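Local structure of D-methionine-binding lipoprotein MetQ (Escherichia coli, 4YAH) at residues 104-109 with 229-234. The protein serves as the substrate-binding component of an ATP-driven ABC transporter, the D-methionine permease. Residues are numbered along the deposited sequence; the frame is centred on the assembly and turned at random.
With MET (methionine), chain B.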
loop_
_atom_site.group_PDB
_atom_site.type_symbol
_atom_site.label_atom_id
_atom_site.label_comp_id
_atom_site.label_asym_id
_atom_site.label_seq_id
_atom_site.Cartn_x
_atom_site.Cartn_y
_atom_site.Cartn_z
ATOM N N VAL A 104 9.799 12.081 6.933
ATOM C CA VAL A 104 9.865 11.217 8.095
ATOM C C VAL A 104 8.487 10.712 8.501
ATOM O O VAL A 104 7.459 11.377 8.285
ATOM C CB VAL A 104 10.511 11.927 9.302
ATOM C CG1 VAL A 104 11.950 12.320 8.989
ATOM C CG2 VAL A 104 9.707 13.132 9.711
ATOM N N ALA A 105 8.483 9.511 9.080
ATOM C CA ALA A 105 7.271 8.911 9.603
ATOM C C ALA A 105 6.938 9.497 10.961
ATOM O O ALA A 105 7.812 9.610 11.819
ATOM C CB ALA A 105 7.444 7.402 9.718
ATOM N N VAL A 106 5.672 9.842 11.165
ATOM C CA VAL A 106 5.212 10.383 12.431
ATOM C C VAL A 106 4.150 9.506 13.067
ATOM O O VAL A 106 3.591 9.846 14.106
ATOM C CB VAL A 106 4.658 11.833 12.271
ATOM C CG1 VAL A 106 5.779 12.775 11.813
ATOM C CG2 VAL A 106 3.479 11.886 11.304
ATOM N N GLY A 107 3.887 8.344 12.476
ATOM C CA GLY A 107 2.932 7.431 13.064
ATOM C C GLY A 107 2.581 6.295 12.115
ATOM O O GLY A 107 2.589 6.500 10.897
ATOM N N ASN A 108 2.277 5.126 12.681
ATOM C CA ASN A 108 1.798 3.977 11.912
ATOM C C ASN A 108 0.303 4.011 11.715
ATOM O O ASN A 108 -0.427 4.470 12.579
ATOM C CB ASN A 108 2.139 2.664 12.616
ATOM C CG ASN A 108 3.607 2.444 12.766
ATOM O OD1 ASN A 108 4.421 3.018 12.045
ATOM N ND2 ASN A 108 3.965 1.572 13.705
ATOM N N THR A 109 -0.157 3.457 10.600
ATOM C CA THR A 109 -1.583 3.290 10.371
ATOM C C THR A 109 -1.869 1.787 10.354
ATOM O O THR A 109 -1.843 1.157 11.421
ATOM C CB THR A 109 -2.038 4.018 9.077
ATOM O OG1 THR A 109 -1.316 3.522 7.943
ATOM C CG2 THR A 109 -1.795 5.538 9.205
ATOM N N ASN A 229 1.732 0.720 7.035
ATOM C CA ASN A 229 1.675 2.020 6.381
ATOM C C ASN A 229 1.909 3.122 7.426
ATOM O O ASN A 229 1.812 2.878 8.631
ATOM C CB ASN A 229 0.329 2.214 5.662
ATOM C CG ASN A 229 0.235 1.443 4.351
ATOM O OD1 ASN A 229 -0.502 1.842 3.454
ATOM N ND2 ASN A 229 0.951 0.313 4.249
ATOM N N LEU A 230 2.141 4.342 6.937
ATOM C CA LEU A 230 2.653 5.441 7.749
ATOM C C LEU A 230 1.937 6.739 7.438
ATOM O O LEU A 230 1.469 6.948 6.320
ATOM C CB LEU A 230 4.141 5.652 7.475
ATOM C CG LEU A 230 5.047 4.427 7.535
ATOM C CD1 LEU A 230 6.371 4.772 6.878
ATOM C CD2 LEU A 230 5.245 4.005 8.971
ATOM N N ILE A 231 1.896 7.619 8.432
ATOM C CA ILE A 231 1.644 9.042 8.212
ATOM C C ILE A 231 3.027 9.651 8.149
ATOM O O ILE A 231 3.880 9.368 9.015
ATOM C CB ILE A 231 0.804 9.664 9.324
ATOM C CG1 ILE A 231 -0.575 9.005 9.342
ATOM C CG2 ILE A 231 0.636 11.185 9.104
ATOM C CD1 ILE A 231 -1.334 9.161 10.638
ATOM N N VAL A 232 3.265 10.420 7.089
ATOM C CA VAL A 232 4.568 10.968 6.778
ATOM C C VAL A 232 4.489 12.475 6.577
ATOM O O VAL A 232 3.541 12.977 5.965
ATOM C CB VAL A 232 5.127 10.307 5.525
ATOM C CG1 VAL A 232 6.398 10.954 5.075
ATOM C CG2 VAL A 232 5.383 8.844 5.806
ATOM N N THR A 233 5.500 13.178 7.091
ATOM C CA THR A 233 5.625 14.628 6.923
ATOM C C THR A 233 7.016 14.961 6.430
ATOM O O THR A 233 7.849 14.078 6.262
ATOM C CB THR A 233 5.397 15.402 8.232
ATOM O OG1 THR A 233 6.478 15.134 9.140
ATOM C CG2 THR A 233 4.080 15.024 8.874
ATOM N N ARG A 234 7.284 16.252 6.247
ATOM C CA ARG A 234 8.654 16.691 6.032
ATOM C C ARG A 234 9.369 16.704 7.379
ATOM O O ARG A 234 8.739 16.728 8.431
ATOM C CB ARG A 234 8.705 18.081 5.397
ATOM C CG ARG A 234 8.092 18.174 4.002
ATOM C CD ARG A 234 8.176 19.604 3.489
ATOM N NE ARG A 234 7.501 20.504 4.415
ATOM C CZ ARG A 234 6.188 20.710 4.450
ATOM N NH1 ARG A 234 5.377 20.096 3.588
ATOM N NH2 ARG A 234 5.681 21.535 5.356
HETATM N N MET B . -1.180 0.702 0.936
HETATM C CA MET B . -0.061 0.107 0.205
HETATM C C MET B . 0.244 -1.254 0.783
HETATM O O MET B . 0.373 -1.357 2.007
HETATM C CB MET B . 1.181 0.999 0.287
HETATM C CG MET B . 2.336 0.554 -0.598
HETATM S SD MET B . 3.797 1.608 -0.483
HETATM C CE MET B . 3.238 3.041 -1.404
HETATM O OXT MET B . 0.387 -2.239 0.031
HETATM O O HOH W 1 -1.044 5.425 5.811
#
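Asn108 and Leu230 run alongside each other, and the Asn108 carboxamide meets its neighbour at the oxygen tip rather than over a face: Leu230 CD2 sits 3.3 Å beyond Asn108 OD1, while ND2 is held by the carbonyl of Gly270. The carboxamide of Asn229 uses both polar atoms, neither partner lying over a face: OD1 accepts from the amino N of the bound methionine at 2.8 Å and ND2 donates to its carboxylate O at 2.9 Å. Behind it, Thr109 OG1 presses on Asn229 CB (3.1 Å), and a water joins that hydroxyl to the carbonyl of Leu230. Backbone bonds run antiparallel from Val104–Thr233 to Thr109 N–Asn229 O, where the donor stands above the carbonyl plane, 44° out of it. Val106 is an extra residue opposite Ile231, a beta bulge: its N–H points almost straight at Ile231 O (2.8 Å, 175°), and its methyl CG2 packs on Ile231 CG2 at 3.7 Å. Thr233 OG1, placed by a chi1 of 68° between N and the carbonyl carbon, bonds to Arg234 O and touches Val106 CG1 (3.6 Å). An alanine at Thr233 would probably leave the Arg234 carbonyl without this donor and open a gap beside Val106, under helix 241-250. Strand 229-234, returning from the second lobe, antiparallel between strands 83-88 and 103-111 with Asn229 at the ligand, is the pattern of a type 2 periplasmic binding protein.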